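Local coordinates for RagA protein (Porphyromonas gingivalis, PDB 6SLN) that probably imports nutrients, most likely oligopeptides, across the outer membrane as a TonB-dependent beta-barrel receptor, at residues A[289-295]-A[400-406]; A[275-279]-A[419-423]; A[301-306]-A[388-394]. All coordinates share one frame; numbering follows the deposited sequence.

Contact 1 (A[289-295]-A[400-406])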
loop_
_atom_site.group_PDB
_atom_site.type_symbol
_atom_site.label_atom_id
_atom_site.label_comp_id
_atom_site.label_asym_id
_atom_site.label_seq_id
_atom_site.Cartn_x
_atom_site.Cartn_y
_atom_site.Cartn_z
ATOM N N THR A 289 1.829 31.746 -32.028
ATOM C CA THR A 289 2.945 31.512 -31.114
ATOM C C THR A 289 3.622 30.157 -31.285
ATOM O O THR A 289 4.761 30.001 -30.827
ATOM C CB THR A 289 2.493 31.580 -29.660
ATOM O OG1 THR A 289 1.356 30.730 -29.478
ATOM C CG2 THR A 289 2.111 32.962 -29.294
ATOM N N LEU A 290 2.936 29.165 -31.860
ATOM C CA LEU A 290 3.451 27.805 -31.998
ATOM C C LEU A 290 3.681 27.487 -33.463
ATOM O O LEU A 290 2.719 27.419 -34.244
ATOM C CB LEU A 290 2.481 26.786 -31.411
ATOM C CG LEU A 290 2.480 26.844 -29.891
ATOM C CD1 LEU A 290 1.580 25.779 -29.343
ATOM C CD2 LEU A 290 3.897 26.730 -29.322
ATOM N N PHE A 291 4.945 27.271 -33.838
ATOM C CA PHE A 291 5.271 26.775 -35.172
ATOM C C PHE A 291 5.991 25.439 -35.008
ATOM O O PHE A 291 7.225 25.369 -35.075
ATOM C CB PHE A 291 6.083 27.812 -35.958
ATOM C CG PHE A 291 5.298 29.036 -36.296
ATOM C CD1 PHE A 291 4.565 29.108 -37.475
ATOM C CD2 PHE A 291 5.225 30.092 -35.407
ATOM C CE1 PHE A 291 3.801 30.237 -37.784
ATOM C CE2 PHE A 291 4.473 31.209 -35.700
ATOM C CZ PHE A 291 3.765 31.288 -36.900
ATOM N N PRO A 292 5.249 24.353 -34.769
ATOM C CA PRO A 292 5.905 23.055 -34.535
ATOM C C PRO A 292 6.580 22.483 -35.772
ATOM O O PRO A 292 7.501 21.658 -35.648
ATOM C CB PRO A 292 4.749 22.164 -34.075
ATOM C CG PRO A 292 3.574 22.730 -34.747
ATOM C CD PRO A 292 3.783 24.227 -34.777
ATOM N N VAL A 293 6.145 22.879 -36.960
ATOM C CA VAL A 293 6.790 22.489 -38.205
ATOM C C VAL A 293 7.401 23.745 -38.804
ATOM O O VAL A 293 6.687 24.706 -39.104
ATOM C CB VAL A 293 5.805 21.831 -39.179
ATOM C CG1 VAL A 293 6.473 21.617 -40.536
ATOM C CG2 VAL A 293 5.308 20.540 -38.603
ATOM N N ASP A 294 8.721 23.729 -38.977
ATOM C CA ASP A 294 9.484 24.882 -39.454
ATOM C C ASP A 294 10.627 24.365 -40.332
ATOM O O ASP A 294 11.626 23.837 -39.839
ATOM C CB ASP A 294 10.002 25.714 -38.283
ATOM C CG ASP A 294 10.823 26.901 -38.731
ATOM O OD1 ASP A 294 10.908 27.164 -39.950
ATOM O OD2 ASP A 294 11.397 27.569 -37.856
ATOM N N PHE A 295 10.487 24.545 -41.636
ATOM C CA PHE A 295 11.535 24.170 -42.576
ATOM C C PHE A 295 12.586 25.255 -42.784
ATOM O O PHE A 295 13.599 24.992 -43.444
ATOM C CB PHE A 295 10.887 23.790 -43.901
ATOM C CG PHE A 295 10.002 22.593 -43.787
ATOM C CD1 PHE A 295 10.535 21.363 -43.406
ATOM C CD2 PHE A 295 8.654 22.684 -44.037
ATOM C CE1 PHE A 295 9.732 20.256 -43.272
ATOM C CE2 PHE A 295 7.842 21.583 -43.911
ATOM C CZ PHE A 295 8.379 20.362 -43.526
ATOM N N TYR A 400 13.452 19.955 -38.701
ATOM C CA TYR A 400 12.319 20.799 -39.051
ATOM C C TYR A 400 11.126 20.598 -38.129
ATOM O O TYR A 400 10.091 21.250 -38.319
ATOM C CB TYR A 400 11.884 20.568 -40.502
ATOM C CG TYR A 400 11.752 19.122 -40.946
ATOM C CD1 TYR A 400 10.640 18.354 -40.604
ATOM C CD2 TYR A 400 12.731 18.534 -41.740
ATOM C CE1 TYR A 400 10.510 17.047 -41.032
ATOM C CE2 TYR A 400 12.617 17.221 -42.171
ATOM C CZ TYR A 400 11.509 16.474 -41.813
ATOM O OH TYR A 400 11.406 15.156 -42.247
ATOM N N TYR A 401 11.244 19.707 -37.155
ATOM C CA TYR A 401 10.258 19.561 -36.098
ATOM C C TYR A 401 10.726 20.394 -34.920
ATOM O O TYR A 401 11.872 20.270 -34.480
ATOM C CB TYR A 401 10.089 18.098 -35.687
ATOM C CG TYR A 401 9.260 17.340 -36.661
ATOM C CD1 TYR A 401 8.205 17.951 -37.317
ATOM C CD2 TYR A 401 9.561 16.024 -36.972
ATOM C CE1 TYR A 401 7.443 17.260 -38.231
ATOM C CE2 TYR A 401 8.822 15.326 -37.899
ATOM C CZ TYR A 401 7.762 15.941 -38.526
ATOM O OH TYR A 401 7.011 15.223 -39.434
ATOM N N ASN A 402 9.838 21.241 -34.414
ATOM C CA ASN A 402 10.211 22.306 -33.486
ATOM C C ASN A 402 9.385 22.182 -32.221
ATOM O O ASN A 402 8.154 22.386 -32.268
ATOM C CB ASN A 402 9.996 23.672 -34.131
ATOM C CG ASN A 402 10.468 24.815 -33.260
ATOM O OD1 ASN A 402 11.297 24.656 -32.367
ATOM N ND2 ASN A 402 9.941 25.970 -33.521
ATOM N N PRO A 403 9.999 21.860 -31.084
ATOM C CA PRO A 403 9.252 21.812 -29.822
ATOM C C PRO A 403 9.243 23.126 -29.059
ATOM O O PRO A 403 8.807 23.141 -27.908
ATOM C CB PRO A 403 10.018 20.734 -29.033
ATOM C CG PRO A 403 11.463 20.960 -29.463
ATOM C CD PRO A 403 11.416 21.513 -30.891
ATOM N N PHE A 404 9.724 24.215 -29.653
ATOM C CA PHE A 404 9.754 25.498 -28.969
ATOM C C PHE A 404 8.673 26.411 -29.522
ATOM O O PHE A 404 8.248 26.268 -30.669
ATOM C CB PHE A 404 11.112 26.188 -29.106
ATOM C CG PHE A 404 12.300 25.323 -28.723
ATOM C CD1 PHE A 404 12.870 24.459 -29.640
ATOM C CD2 PHE A 404 12.880 25.421 -27.462
ATOM C CE1 PHE A 404 13.974 23.686 -29.294
ATOM C CE2 PHE A 404 13.990 24.648 -27.117
ATOM C CZ PHE A 404 14.536 23.787 -28.031
ATOM N N ASP A 405 8.229 27.355 -28.692
ATOM C CA ASP A 405 7.356 28.429 -29.153
ATOM C C ASP A 405 8.212 29.497 -29.840
ATOM O O ASP A 405 9.424 29.337 -30.025
ATOM C CB ASP A 405 6.508 28.968 -27.996
ATOM C CG ASP A 405 7.302 29.835 -26.990
ATOM O OD1 ASP A 405 8.494 30.148 -27.180
ATOM O OD2 ASP A 405 6.704 30.232 -25.970
ATOM N N VAL A 406 7.589 30.619 -30.212
ATOM C CA VAL A 406 8.290 31.629 -31.001
ATOM C C VAL A 406 9.261 32.449 -30.171
ATOM O O VAL A 406 10.112 33.153 -30.736
ATOM C CB VAL A 406 7.285 32.560 -31.695
ATOM C CG1 VAL A 406 6.599 31.822 -32.832
ATOM C CG2 VAL A 406 6.282 33.087 -30.688
#
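The backbones of T289-F295 and Y400-V406 run antiparallel as two irregular loops, with V293 and Y401 bridged at a CA-CA distance of 5.0 Å. D294 N gives Y400 O an almost straight bond of 2.9 Å, and N402 N reaches P292 O. At the other end V406 N donates to T289 O at 3.0 Å. N402 adds its side chain to these backbone bonds. Its CG lies anti to the backbone N (chi1 -175°), which carries the amide towards the facing chain. ND2 bonds to F291 O at 3.2 Å, the N-H bent (146°) and tilted from that carbonyl plane. OD1 accepts from F404 N, above its carbonyl plane, in an Asx turn. The two bonds restrain the amide.

F295 brings CE1 over one face of the Y400 ring, offset toward its rim, with the planes inclined at 50°. V293 CG2 meets Y401 CE1 in the plane of the tyrosine ring at 3.9 Å. V406 CG1 sits at the edge of the F291 ring. Y400 OH bonds to Q249 and Y401 OH to Y417 N, while V293 packs on helix 261-276.

The loops belong to the connections 218-230 to 309-322 and 363-377 to 435-450, probably extracellular as in TonB-dependent receptors. Carbonyls of T289, F291, P292 and Y400 are thus satisfied across the pair without a regular sheet, so the pairing rests on local bonds and F295-Y400 packing.

Contact 2 (A[275-279]-A[419-423])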
loop_
_atom_site.group_PDB
_atom_site.type_symbol
_atom_site.label_atom_id
_atom_site.label_comp_id
_atom_site.label_asym_id
_atom_site.label_seq_id
_atom_site.Cartn_x
_atom_site.Cartn_y
_atom_site.Cartn_z
ATOM N N LEU A 275 -3.963 19.053 -36.837
ATOM C CA LEU A 275 -3.950 18.430 -35.521
ATOM C C LEU A 275 -4.096 19.469 -34.420
ATOM O O LEU A 275 -4.974 19.343 -33.557
ATOM C CB LEU A 275 -2.676 17.621 -35.318
ATOM C CG LEU A 275 -2.712 16.897 -33.986
ATOM C CD1 LEU A 275 -3.936 16.006 -33.986
ATOM C CD2 LEU A 275 -1.430 16.092 -33.751
ATOM N N TYR A 276 -3.238 20.499 -34.423
ATOM C CA TYR A 276 -3.341 21.517 -33.385
ATOM C C TYR A 276 -4.724 22.153 -33.380
ATOM O O TYR A 276 -5.219 22.556 -32.318
ATOM C CB TYR A 276 -2.274 22.600 -33.553
ATOM C CG TYR A 276 -0.932 22.226 -32.988
ATOM C CD1 TYR A 276 -0.434 20.945 -33.150
ATOM C CD2 TYR A 276 -0.154 23.153 -32.301
ATOM C CE1 TYR A 276 0.824 20.584 -32.667
ATOM C CE2 TYR A 276 1.093 22.801 -31.786
ATOM C CZ TYR A 276 1.575 21.509 -31.984
ATOM O OH TYR A 276 2.809 21.123 -31.516
ATOM N N GLY A 277 -5.372 22.219 -34.546
ATOM C CA GLY A 277 -6.715 22.765 -34.658
ATOM C C GLY A 277 -7.760 21.998 -33.883
ATOM O O GLY A 277 -8.899 22.465 -33.767
ATOM N N ASN A 278 -7.404 20.839 -33.348
ATOM C CA ASN A 278 -8.318 20.011 -32.585
ATOM C C ASN A 278 -8.138 20.199 -31.086
ATOM O O ASN A 278 -8.597 19.360 -30.310
ATOM C CB ASN A 278 -8.128 18.536 -32.959
ATOM C CG ASN A 278 -8.639 18.212 -34.347
ATOM O OD1 ASN A 278 -9.723 18.647 -34.747
ATOM N ND2 ASN A 278 -7.854 17.452 -35.098
ATOM N N TYR A 279 -7.451 21.257 -30.661
ATOM C CA TYR A 279 -7.241 21.507 -29.242
ATOM C C TYR A 279 -7.455 22.980 -28.980
ATOM O O TYR A 279 -6.806 23.827 -29.601
ATOM C CB TYR A 279 -5.850 21.056 -28.786
ATOM C CG TYR A 279 -5.629 19.573 -29.044
ATOM C CD1 TYR A 279 -5.222 19.130 -30.300
ATOM C CD2 TYR A 279 -5.845 18.619 -28.050
ATOM C CE1 TYR A 279 -5.039 17.810 -30.564
ATOM C CE2 TYR A 279 -5.652 17.253 -28.314
ATOM C CZ TYR A 279 -5.248 16.868 -29.579
ATOM O OH TYR A 279 -5.037 15.554 -29.912
ATOM N N ALA A 419 1.046 11.704 -36.581
ATOM C CA ALA A 419 0.552 11.631 -35.202
ATOM C C ALA A 419 -0.931 11.956 -35.132
ATOM O O ALA A 419 -1.451 12.797 -35.878
ATOM C CB ALA A 419 1.310 12.590 -34.279
ATOM N N THR A 420 -1.615 11.282 -34.213
ATOM C CA THR A 420 -3.025 11.545 -33.979
ATOM C C THR A 420 -3.270 12.393 -32.741
ATOM O O THR A 420 -4.364 12.956 -32.598
ATOM C CB THR A 420 -3.799 10.230 -33.863
ATOM O OG1 THR A 420 -3.322 9.449 -32.743
ATOM C CG2 THR A 420 -3.649 9.460 -35.154
ATOM N N ARG A 421 -2.281 12.491 -31.856
ATOM C CA ARG A 421 -2.250 13.406 -30.730
ATOM C C ARG A 421 -0.895 14.095 -30.723
ATOM O O ARG A 421 0.099 13.507 -31.143
ATOM C CB ARG A 421 -2.473 12.675 -29.395
ATOM C CG ARG A 421 -3.343 11.397 -29.499
ATOM C CD ARG A 421 -3.642 10.808 -28.114
ATOM N NE ARG A 421 -2.452 10.847 -27.264
ATOM C CZ ARG A 421 -1.738 9.780 -26.925
ATOM N NH1 ARG A 421 -2.094 8.570 -27.341
ATOM N NH2 ARG A 421 -0.666 9.926 -26.160
ATOM N N PRO A 422 -0.823 15.339 -30.282
ATOM C CA PRO A 422 0.482 15.986 -30.186
ATOM C C PRO A 422 1.294 15.322 -29.101
ATOM O O PRO A 422 0.758 14.714 -28.182
ATOM C CB PRO A 422 0.144 17.443 -29.829
ATOM C CG PRO A 422 -1.340 17.591 -30.139
ATOM C CD PRO A 422 -1.919 16.236 -29.872
ATOM N N SER A 423 2.601 15.451 -29.207
ATOM C CA SER A 423 3.516 14.770 -28.310
ATOM C C SER A 423 3.965 15.756 -27.247
ATOM O O SER A 423 4.328 16.892 -27.564
ATOM C CB SER A 423 4.717 14.219 -29.088
ATOM O OG SER A 423 4.379 12.975 -29.695
#
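P422 is the wedge of this contact, its pyrrolidine ring entering between L275 and Y279 and also reaching Y276. The tyrosine Y279 and the proline point at each other: the phenol end meets the ring carbons of the proline, CE1 lying 3.7 Å from P422 CG, while CZ and P422 CD meet obliquely. L275 crosses P422 at a slant, its CD2 lying 3.9 Å from P422 CG and also resting against the R421-P422 peptide, with P422 N 3.6 Å away. The other leucine branch, CD1, lies 3.4 Å from T420 O. A CG anti to the backbone N (chi1 -176°) carries the branch point towards the loop, and chi2 (58°) extends CD2 to the proline and turns CD1 to T420. Y276 adds a looser contact, its CE1 4.3 Å from P422 CB and again oblique.

The contact joins the end of helix 261-276, which holds L275 and Y276, to the loop before strand 423-424. Y279 follows in a type I beta turn from Y276, closed by Y279 N to Y276 O at 3.1 Å. V413 and L282 also pack on P422, and T420 and R421 touch the backbone of another protein chain, so the loop lies close to a subunit interface. With no hydrogen bond between the segments, the junction rests on van der Waals packing against proline and peptide groups, including the Y279 hydroxyl on P422, without directional bonds.

Contact 3 (A[301-306]-A[388-394])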
loop_
_atom_site.group_PDB
_atom_site.type_symbol
_atom_site.label_atom_id
_atom_site.label_comp_id
_atom_site.label_asym_id
_atom_site.label_seq_id
_atom_site.Cartn_x
_atom_site.Cartn_y
_atom_site.Cartn_z
ATOM N N TRP A 301 17.465 20.397 -30.891
ATOM C CA TRP A 301 16.886 19.296 -30.125
ATOM C C TRP A 301 17.754 18.888 -28.942
ATOM O O TRP A 301 17.242 18.277 -28.008
ATOM C CB TRP A 301 16.619 18.092 -31.022
ATOM C CG TRP A 301 15.292 18.151 -31.646
ATOM C CD1 TRP A 301 14.986 18.598 -32.899
ATOM C CD2 TRP A 301 14.063 17.804 -31.033
ATOM N NE1 TRP A 301 13.631 18.530 -33.112
ATOM C CE2 TRP A 301 13.039 18.048 -31.974
ATOM C CE3 TRP A 301 13.718 17.333 -29.770
ATOM C CZ2 TRP A 301 11.700 17.810 -31.694
ATOM C CZ3 TRP A 301 12.395 17.098 -29.500
ATOM C CH2 TRP A 301 11.401 17.328 -30.458
ATOM N N LEU A 302 19.046 19.222 -28.972
ATOM C CA LEU A 302 19.890 19.106 -27.792
ATOM C C LEU A 302 19.316 19.921 -26.647
ATOM O O LEU A 302 18.977 19.380 -25.588
ATOM C CB LEU A 302 21.313 19.573 -28.118
ATOM C CG LEU A 302 22.246 19.609 -26.899
ATOM C CD1 LEU A 302 22.315 18.237 -26.187
ATOM C CD2 LEU A 302 23.642 20.146 -27.217
ATOM N N LYS A 303 19.173 21.233 -26.854
ATOM C CA LYS A 303 18.578 22.075 -25.826
ATOM C C LYS A 303 17.122 21.704 -25.545
ATOM O O LYS A 303 16.645 21.914 -24.426
ATOM C CB LYS A 303 18.712 23.552 -26.206
ATOM C CG LYS A 303 18.149 24.501 -25.148
ATOM C CD LYS A 303 18.422 25.941 -25.487
ATOM C CE LYS A 303 19.749 26.051 -26.212
ATOM N NZ LYS A 303 20.886 26.208 -25.259
ATOM N N ALA A 304 16.424 21.112 -26.511
ATOM C CA ALA A 304 15.065 20.653 -26.255
ATOM C C ALA A 304 15.018 19.582 -25.176
ATOM O O ALA A 304 13.997 19.442 -24.496
ATOM C CB ALA A 304 14.447 20.115 -27.544
ATOM N N LEU A 305 16.090 18.790 -25.021
ATOM C CA LEU A 305 16.068 17.654 -24.109
ATOM C C LEU A 305 17.149 17.645 -23.039
ATOM O O LEU A 305 17.152 16.723 -22.223
ATOM C CB LEU A 305 16.111 16.326 -24.893
ATOM C CG LEU A 305 14.875 16.163 -25.776
ATOM C CD1 LEU A 305 15.287 15.675 -27.131
ATOM C CD2 LEU A 305 13.784 15.289 -25.155
ATOM N N PHE A 306 18.054 18.619 -23.010
ATOM C CA PHE A 306 19.077 18.672 -21.973
ATOM C C PHE A 306 19.290 20.118 -21.566
ATOM O O PHE A 306 19.172 21.039 -22.379
ATOM C CB PHE A 306 20.422 18.051 -22.425
ATOM C CG PHE A 306 20.380 16.559 -22.587
ATOM C CD1 PHE A 306 19.853 15.984 -23.734
ATOM C CD2 PHE A 306 20.845 15.733 -21.582
ATOM C CE1 PHE A 306 19.809 14.612 -23.881
ATOM C CE2 PHE A 306 20.821 14.371 -21.725
ATOM C CZ PHE A 306 20.297 13.807 -22.875
ATOM N N GLY A 388 12.119 10.924 -30.007
ATOM C CA GLY A 388 12.085 12.152 -29.260
ATOM C C GLY A 388 12.733 12.090 -27.901
ATOM O O GLY A 388 12.836 13.130 -27.237
ATOM N N SER A 389 13.190 10.922 -27.465
ATOM C CA SER A 389 13.728 10.776 -26.121
ATOM C C SER A 389 15.254 10.686 -26.134
ATOM O O SER A 389 15.847 10.099 -27.038
ATOM C CB SER A 389 13.123 9.545 -25.452
ATOM O OG SER A 389 13.825 9.216 -24.262
ATOM N N GLY A 390 15.887 11.295 -25.134
ATOM C CA GLY A 390 17.279 11.062 -24.828
ATOM C C GLY A 390 18.244 11.581 -25.862
ATOM O O GLY A 390 17.887 12.262 -26.820
ATOM N N THR A 391 19.518 11.245 -25.641
ATOM C CA THR A 391 20.533 11.607 -26.623
ATOM C C THR A 391 20.208 11.000 -27.974
ATOM O O THR A 391 20.566 11.564 -29.010
ATOM C CB THR A 391 21.909 11.154 -26.170
ATOM O OG1 THR A 391 21.816 9.800 -25.713
ATOM C CG2 THR A 391 22.423 12.036 -25.059
ATOM N N PHE A 392 19.516 9.865 -27.978
ATOM C CA PHE A 392 19.009 9.310 -29.224
ATOM C C PHE A 392 18.124 10.312 -29.954
ATOM O O PHE A 392 18.278 10.528 -31.161
ATOM C CB PHE A 392 18.232 8.028 -28.944
ATOM C CG PHE A 392 17.465 7.535 -30.118
ATOM C CD1 PHE A 392 18.123 7.045 -31.228
ATOM C CD2 PHE A 392 16.087 7.595 -30.131
ATOM C CE1 PHE A 392 17.420 6.585 -32.326
ATOM C CE2 PHE A 392 15.370 7.138 -31.221
ATOM C CZ PHE A 392 16.043 6.629 -32.328
ATOM N N GLY A 393 17.166 10.913 -29.241
ATOM C CA GLY A 393 16.273 11.865 -29.877
ATOM C C GLY A 393 16.973 13.157 -30.247
ATOM O O GLY A 393 16.664 13.765 -31.278
ATOM N N VAL A 394 17.935 13.583 -29.427
ATOM C CA VAL A 394 18.735 14.758 -29.757
ATOM C C VAL A 394 19.316 14.639 -31.158
ATOM O O VAL A 394 19.329 15.610 -31.925
ATOM C CB VAL A 394 19.838 14.960 -28.704
ATOM C CG1 VAL A 394 20.821 16.019 -29.169
ATOM C CG2 VAL A 394 19.212 15.336 -27.360
#
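This is a buried, apolar contact between two short helices and their flanking residues, W301-F306 and G388-V394, in the loops between barrel strands 218-230 and 309-322 and between 363-377 and 435-450. The evidence is V394, which meets W301, L302, L305 and F306. Its CG1 lies 3.7 Å from L302 CB, and its CG2 is 3.6 Å from F306 CE1, near the plane of the phenylalanine ring and at its edge. The valine torsion (chi1 170°) turns CG1 to L302 and CG2 to F306 and L305. L305 runs past V394 the opposite way, CD1 to CG2 at 3.9 Å, and directs its methyls to the G388 carbonyl.

The short axes of helices 301-305 and 390-394 approach to 8.8 Å and run nearly antiparallel, at 150°. The first helix, weakly bonded, precedes barrel strand 309-322, and the second follows strand 363-377. In a TonB-dependent receptor barrel these positions correspond to two long loops, probably extracellular.

T391 adds CG2 against F306 CZ at 3.5 Å, approaching the ring obliquely, while its OG1 is engaged by Q982 O. G393 has no side chain, and L305 CD1 comes to 4.3 Å from its backbone C. L236 of helix 234-237 packs on both L302 and V394.

How the contacts relate
Contacts 1, 2 and 3 follow one theme: each joins the region between strands 218-230 and 309-322 to that between strands 363-377 and 435-450. Contact 1 lies in the middle, its centre about 14 Å from that of contact 2 and about 15 Å from that of contact 3. It touches contact 2 through P292 CB and Y276 OH, 3.4 Å apart. Towards contact 3, Y401 O probably accepts a hydrogen bond from W301 NE1 at 2.8 Å, and P403 packs on W301 and A304. Contacts 2 and 3 do not meet, their nearest atoms being about 7 Å apart. None of the three supplies a residue to the phospholipid site at A448, F501 and Y525.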